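Local coordinates for protein pyruvate synthase subunit PorC (Thermotoga maritima MSB8, PDB 2RAA) that forms the gamma subunit of heterotetrameric pyruvate synthase, which converts pyruvate and coenzyme A to acetyl-CoA and carbon dioxide while reducing ferredoxin, at residues A[20-25]-A[37-42]; A[87-92]-A[151-156]; A[112-115]-A[120-123]. All coordinates share one frame; numbering follows the deposited sequence.

Contact 1: A[20-25]-A[37-42]; sequences FEIRWH and QMLAEA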
# COMPACT_ATOMS: atom_id res chain seq x y z
N PHE A 20 1.46 14.83 -1.32
CA PHE A 20 0.84 13.85 -0.43
C PHE A 20 1.86 12.71 -0.33
O PHE A 20 2.40 12.24 -1.32
CB PHE A 20 -0.49 13.34 -1.02
CG PHE A 20 -1.25 12.40 -0.13
CD1 PHE A 20 -2.09 12.89 0.82
CD2 PHE A 20 -1.11 11.04 -0.24
CE1 PHE A 20 -2.79 12.05 1.65
CE2 PHE A 20 -1.80 10.19 0.61
CZ PHE A 20 -2.65 10.72 1.54
N GLU A 21 2.10 12.24 0.88
CA GLU A 21 3.17 11.32 1.10
C GLU A 21 2.78 10.00 1.75
O GLU A 21 2.09 9.99 2.74
CB GLU A 21 4.18 12.03 1.96
CG GLU A 21 5.46 11.25 2.07
CD GLU A 21 6.44 11.92 2.99
OE1 GLU A 21 6.59 13.17 2.90
OE2 GLU A 21 7.04 11.16 3.79
N ILE A 22 3.35 8.90 1.24
CA ILE A 22 3.04 7.56 1.67
C ILE A 22 4.33 6.77 1.93
O ILE A 22 5.23 6.80 1.13
CB ILE A 22 2.31 6.83 0.54
CG1 ILE A 22 1.01 7.59 0.18
CG2 ILE A 22 2.04 5.39 0.97
CD1 ILE A 22 0.58 7.42 -1.25
N ARG A 23 4.42 6.07 3.05
CA ARG A 23 5.63 5.32 3.37
C ARG A 23 5.23 3.87 3.56
O ARG A 23 4.33 3.59 4.32
CB ARG A 23 6.30 5.83 4.63
CG ARG A 23 7.60 5.09 4.98
CD ARG A 23 8.24 5.76 6.19
NE ARG A 23 7.50 5.48 7.40
CZ ARG A 23 7.56 6.21 8.51
NH1 ARG A 23 8.30 7.31 8.59
NH2 ARG A 23 6.83 5.83 9.54
N TRP A 24 5.90 2.99 2.86
CA TRP A 24 5.53 1.58 2.85
C TRP A 24 6.52 0.83 3.65
O TRP A 24 7.71 1.14 3.56
CB TRP A 24 5.66 0.98 1.45
CG TRP A 24 4.82 1.58 0.44
CD1 TRP A 24 4.99 2.80 -0.10
CD2 TRP A 24 3.70 0.97 -0.23
NE1 TRP A 24 4.04 3.01 -1.07
CE2 TRP A 24 3.21 1.93 -1.14
CE3 TRP A 24 3.05 -0.26 -0.12
CZ2 TRP A 24 2.10 1.69 -1.95
CZ3 TRP A 24 1.94 -0.51 -0.92
CH2 TRP A 24 1.47 0.46 -1.81
N HIS A 25 6.05 -0.23 4.32
CA HIS A 25 6.93 -1.14 5.06
C HIS A 25 6.58 -2.56 4.68
O HIS A 25 5.45 -2.99 4.79
CB HIS A 25 6.78 -0.96 6.55
CG HIS A 25 7.14 0.41 7.01
ND1 HIS A 25 8.37 0.71 7.56
CD2 HIS A 25 6.45 1.57 6.98
CE1 HIS A 25 8.41 2.00 7.86
NE2 HIS A 25 7.26 2.55 7.51
N GLN A 37 6.02 1.81 -7.16
CA GLN A 37 6.25 2.25 -8.54
C GLN A 37 4.96 2.44 -9.27
O GLN A 37 4.76 3.47 -9.91
CB GLN A 37 7.12 1.26 -9.31
CG GLN A 37 8.62 1.42 -9.04
CD GLN A 37 9.18 2.65 -9.75
OE1 GLN A 37 9.21 2.71 -11.00
NE2 GLN A 37 9.61 3.65 -8.96
N MSE A 38 4.08 1.46 -9.16
CA MSE A 38 2.82 1.42 -9.90
C MSE A 38 1.90 2.57 -9.55
O MSE A 38 1.21 3.14 -10.41
CB MSE A 38 2.13 0.09 -9.58
CG MSE A 38 1.18 -0.38 -10.65
SE MSE A 38 0.31 -2.06 -10.21
CE MSE A 38 1.63 -3.01 -9.08
N LEU A 39 1.90 2.93 -8.28
CA LEU A 39 1.08 4.00 -7.82
C LEU A 39 1.65 5.25 -8.48
O LEU A 39 0.93 6.00 -9.14
CB LEU A 39 1.16 4.08 -6.31
CG LEU A 39 0.51 5.30 -5.72
CD1 LEU A 39 -0.95 5.37 -6.18
CD2 LEU A 39 0.65 5.22 -4.21
N ALA A 40 2.96 5.45 -8.34
CA ALA A 40 3.66 6.58 -8.95
C ALA A 40 3.34 6.62 -10.45
O ALA A 40 2.90 7.64 -10.99
CB ALA A 40 5.21 6.49 -8.69
N GLU A 41 3.55 5.50 -11.11
CA GLU A 41 3.23 5.43 -12.57
C GLU A 41 1.81 5.84 -12.88
O GLU A 41 1.58 6.56 -13.84
CB GLU A 41 3.60 4.07 -13.15
CG GLU A 41 5.04 4.07 -13.60
CD GLU A 41 5.67 2.71 -13.72
OE1 GLU A 41 4.95 1.68 -13.64
OE2 GLU A 41 6.92 2.69 -13.88
N ALA A 42 0.86 5.46 -12.03
CA ALA A 42 -0.55 5.85 -12.21
C ALA A 42 -0.75 7.35 -12.13
O ALA A 42 -1.50 7.93 -12.92
CB ALA A 42 -1.37 5.22 -11.15
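Strand 19-27 of the mixed sheet in this alpha/beta domain and helix 32-45, which follows it and packs on one face, meet through Ile22, Trp24 and Leu39. Leu39 points from the helix toward the strand, with CG anti to its own backbone N (chi1 171°), and its branch CD2 does the touching. Ile22 comes to meet it tip to tip, Ile22 CD1 lying 3.7 Å from Leu39 CD2. The same methyl approaches the indole of Trp24 at its edge, near the ring plane rather than over a face, with Leu39 CD2 at 4.4 Å from Trp24 CZ2. The polar end of the indole is held apart from this: Trp24 NE1 bonds to Asn69 OD1 on the neighbouring strand 64-72. Leu154 and Leu157 of helix 150-161 also lean on Leu39, so the leucine is wedged between the sheet and a second helix.

Alternation along the strand sends Arg23 and His25 to the other face of the sheet. There Arg23 NE donates to His25 NE2 over 2.9 Å, close to the plane of the imidazole but tilted from that of the guanidinium. Val82 O, Ile100 O and Glu102 O take up the remaining guanidinium nitrogens. With no hydrogen bond between the two segments, strand and helix are joined here purely by buried apolar packing on one leucine methyl.

Contact 2: A[87-92]-A[151-156]; sequences VVVVID and TPMLGA
Asp92 OD2 is gripped by a salt bridge from Arg27 NE and a hydrogen bond from Gln30 NE2; Asp92 directly follows Ile91, whose side chain lies against Met153. The setting is the C-terminal end of parallel strand 87-90 in the mixed sheet of this alpha/beta domain, with helix 150-161 packed on one face. Asp92 OD1 also accepts from Thr94 N, and Ile91 O accepts from Asn113 ND2 on the adjacent strand 109-113.

Met153, a selenomethionine, carries the helix side of the contact. Its chain is bent at both chi2 (-63°) and chi3 (-82°), which turns the terminal methyl in toward the strand, between Val89 CG1 and Val90 O. Ile91 lies at a slant across it and presents the branch methyl: Ile91 CG2 sits 3.9 Å from Met153 CG, while the longer arm of the isoleucine leads away from the helix. Val89 and Met153 run antiparallel side by side, bringing Val89 CG1 to 3.7 Å from Met153 CE. Val90 turns its own side chain to the other face of the sheet and takes part through its backbone.

Leu111 and Asn113 also touch Met153, so the one side chain bridges two neighbouring strands. Its methyl carbon, Met153 CE, ends 3.5 Å from the carbonyl oxygen Val90 O.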
# COMPACT_ATOMS: atom_id res chain seq x y z
N VAL A 87 0.40 8.71 5.18
CA VAL A 87 -0.10 7.34 5.29
C VAL A 87 1.06 6.41 5.42
O VAL A 87 2.05 6.58 4.74
CB VAL A 87 -0.88 6.88 4.00
CG1 VAL A 87 -1.38 5.44 4.11
CG2 VAL A 87 -2.08 7.83 3.72
N VAL A 88 0.93 5.43 6.30
CA VAL A 88 1.93 4.38 6.50
C VAL A 88 1.22 3.10 6.14
O VAL A 88 0.11 2.87 6.60
CB VAL A 88 2.49 4.34 7.97
CG1 VAL A 88 3.32 3.11 8.21
CG2 VAL A 88 3.35 5.61 8.25
N VAL A 89 1.88 2.29 5.32
CA VAL A 89 1.31 1.07 4.75
C VAL A 89 2.22 -0.06 5.17
O VAL A 89 3.40 -0.03 4.88
CB VAL A 89 1.26 1.13 3.21
CG1 VAL A 89 0.71 -0.15 2.64
CG2 VAL A 89 0.46 2.32 2.73
N VAL A 90 1.68 -1.04 5.88
CA VAL A 90 2.49 -2.13 6.40
C VAL A 90 1.94 -3.41 5.77
O VAL A 90 0.89 -3.88 6.13
CB VAL A 90 2.46 -2.16 7.95
CG1 VAL A 90 3.17 -3.38 8.50
CG2 VAL A 90 3.11 -0.87 8.50
N ILE A 91 2.68 -3.96 4.83
CA ILE A 91 2.18 -5.09 4.09
C ILE A 91 2.54 -6.41 4.74
O ILE A 91 2.16 -7.47 4.21
CB ILE A 91 2.62 -5.05 2.58
CG1 ILE A 91 4.10 -5.33 2.39
CG2 ILE A 91 2.24 -3.72 1.94
CD1 ILE A 91 4.47 -5.47 0.95
N ASP A 92 3.28 -6.36 5.86
CA ASP A 92 3.59 -7.57 6.64
C ASP A 92 3.37 -7.29 8.12
O ASP A 92 4.20 -6.62 8.73
CB ASP A 92 5.02 -8.01 6.38
CG ASP A 92 5.41 -9.23 7.19
OD1 ASP A 92 4.69 -9.62 8.14
OD2 ASP A 92 6.44 -9.82 6.87
N THR A 151 -0.91 -5.93 -4.53
CA THR A 151 -1.98 -5.37 -5.37
C THR A 151 -3.25 -5.08 -4.59
O THR A 151 -3.84 -4.00 -4.73
CB THR A 151 -2.26 -6.20 -6.62
OG1 THR A 151 -1.06 -6.28 -7.40
CG2 THR A 151 -3.36 -5.54 -7.51
N PRO A 152 -3.70 -6.02 -3.76
CA PRO A 152 -4.82 -5.63 -2.91
C PRO A 152 -4.49 -4.47 -1.96
O PRO A 152 -5.36 -3.65 -1.65
CB PRO A 152 -5.14 -6.91 -2.13
CG PRO A 152 -4.62 -8.02 -3.00
CD PRO A 152 -3.34 -7.44 -3.56
N MSE A 153 -3.25 -4.38 -1.49
CA MSE A 153 -2.89 -3.25 -0.63
C MSE A 153 -2.97 -1.93 -1.42
O MSE A 153 -3.42 -0.89 -0.91
CB MSE A 153 -1.52 -3.44 -0.00
CG MSE A 153 -1.48 -4.54 1.04
SE MSE A 153 -2.59 -4.23 2.57
CE MSE A 153 -1.36 -3.04 3.60
N LEU A 154 -2.56 -1.97 -2.68
CA LEU A 154 -2.76 -0.80 -3.52
C LEU A 154 -4.21 -0.42 -3.62
O LEU A 154 -4.55 0.75 -3.55
CB LEU A 154 -2.26 -1.06 -4.93
CG LEU A 154 -0.98 -0.39 -5.31
CD1 LEU A 154 -0.71 -0.84 -6.71
CD2 LEU A 154 -1.23 1.10 -5.23
N GLY A 155 -5.07 -1.38 -3.89
CA GLY A 155 -6.50 -1.09 -3.99
C GLY A 155 -7.06 -0.54 -2.70
O GLY A 155 -7.80 0.45 -2.69
N ALA A 156 -6.73 -1.17 -1.60
CA ALA A 156 -7.04 -0.63 -0.26
C ALA A 156 -6.58 0.80 -0.12
O ALA A 156 -7.32 1.64 0.36
CB ALA A 156 -6.43 -1.46 0.81

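Contact 3: A[112-115]-A[120-123]; sequences VNTV and FVRK
Val112 and Val121 overlap flank to flank, their side chains pointing opposite ways, and each offers a single methyl to the other. From the strand side it is Val112 CG2; from the helix side it is Val121 CG1, which lies anti to its backbone N (chi1 178°). The two methyls, Val112 CG2 and Val121 CG1, are 4.1 Å apart, an ordinary apolar contact without tight interlock. The second branch of the helix valine turns to Thr114, two residues on, just past the end of the strand, and Val121 CG2 reaches Thr114 CG2 at a looser 4.4 Å. Val121 is therefore set between two side chains of the other segment, one branch for each, and all three residues are buried.

Thr114 divides its work in the same way. Its methyl is given to the valine, whereas OG1, anti to the backbone N (chi1 -171°), turns to polar partners, Glu93 OE1 and Lys116 N. Both pieces belong to the beta-alpha-beta unit made of strand 109-113, helix 118-125 and strand 130-134, and this contact packs the crossover helix on the first strand of that unit. The second strand is reached by the same residue, since Val121 also rests on Ile131 and Val133.

Asn113, between the two touching residues, faces the other side of the sheet, so Val112 and Thr114 alone of this segment meet the helix at close range. Phe120 also points at the strand, its ring engaged in a cation-pi interaction with Lys116. No hydrogen bond runs between the two segments; what is buried between them, 115 Å² in all, is mostly methyl surface of the two valines and the threonine.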
# COMPACT_ATOMS: atom_id res chain seq x y z
N VAL A 112 -2.87 -1.63 7.00
CA VAL A 112 -2.17 -2.88 7.33
C VAL A 112 -2.81 -4.11 6.68
O VAL A 112 -4.02 -4.22 6.57
CB VAL A 112 -2.07 -3.11 8.88
CG1 VAL A 112 -1.08 -4.22 9.22
CG2 VAL A 112 -1.62 -1.83 9.59
N ASN A 113 -1.94 -5.03 6.25
CA ASN A 113 -2.32 -6.32 5.67
C ASN A 113 -2.35 -7.22 6.87
O ASN A 113 -1.31 -7.63 7.38
CB ASN A 113 -1.25 -6.82 4.68
CG ASN A 113 -1.45 -8.28 4.28
OD1 ASN A 113 -2.57 -8.77 4.21
ND2 ASN A 113 -0.35 -8.97 3.96
N THR A 114 -3.54 -7.50 7.35
CA THR A 114 -3.64 -8.30 8.54
C THR A 114 -5.00 -8.88 8.65
O THR A 114 -5.96 -8.28 8.21
CB THR A 114 -3.41 -7.43 9.80
OG1 THR A 114 -3.31 -8.29 10.94
CG2 THR A 114 -4.54 -6.38 9.99
N VAL A 115 -5.07 -10.05 9.26
CA VAL A 115 -6.36 -10.66 9.58
C VAL A 115 -6.82 -10.27 11.00
O VAL A 115 -7.91 -10.62 11.39
CB VAL A 115 -6.30 -12.19 9.45
CG1 VAL A 115 -5.54 -12.80 10.64
CG2 VAL A 115 -7.69 -12.74 9.32
N PHE A 120 -5.61 -4.76 18.06
CA PHE A 120 -4.31 -5.42 17.98
C PHE A 120 -3.24 -4.50 17.39
O PHE A 120 -2.12 -4.40 17.90
CB PHE A 120 -4.39 -6.71 17.15
CG PHE A 120 -3.05 -7.30 16.85
CD1 PHE A 120 -2.31 -7.90 17.85
CD2 PHE A 120 -2.51 -7.23 15.57
CE1 PHE A 120 -1.05 -8.44 17.58
CE2 PHE A 120 -1.26 -7.77 15.29
CZ PHE A 120 -0.53 -8.38 16.29
N VAL A 121 -3.62 -3.84 16.30
CA VAL A 121 -2.72 -2.94 15.59
C VAL A 121 -2.35 -1.75 16.48
O VAL A 121 -1.20 -1.29 16.50
CB VAL A 121 -3.36 -2.43 14.28
CG1 VAL A 121 -2.43 -1.43 13.57
CG2 VAL A 121 -3.71 -3.60 13.36
N ARG A 122 -3.34 -1.26 17.22
CA ARG A 122 -3.16 -0.15 18.15
C ARG A 122 -2.18 -0.51 19.25
O ARG A 122 -1.38 0.32 19.66
CB ARG A 122 -4.50 0.19 18.78
CG ARG A 122 -4.81 1.66 18.80
CD ARG A 122 -6.30 1.88 18.55
NE ARG A 122 -6.53 3.05 17.70
CZ ARG A 122 -7.65 3.27 17.02
NH1 ARG A 122 -8.67 2.40 17.08
NH2 ARG A 122 -7.75 4.37 16.28
N LYS A 123 -2.25 -1.75 19.73
CA LYS A 123 -1.38 -2.24 20.80
C LYS A 123 0.05 -2.31 20.31
O LYS A 123 0.96 -1.85 20.99
CB LYS A 123 -1.82 -3.63 21.29
CG LYS A 123 -1.00 -4.20 22.47

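Contact 1 closes first, the chain leaving strand 19-27 and returning as helix 32-45 to cover it. Contact 2 opens later, on strand 87-90, and closes only when helix 150-161 comes back; contact 3, between strand 109-113 and helix 118-125, lies wholly within that long loop. Contacts 1 and 2 are in series, and none cross. Strands 19-27, 87-90 and 109-113 are successive neighbours in the sheet, joined by probable backbone bonds such as His25 N to Val89 O (2.7 Å) and Asn113 N to Val90 O (3.1 Å). The helices of contacts 1 and 2 cover one face, and that of contact 3 the opposite face.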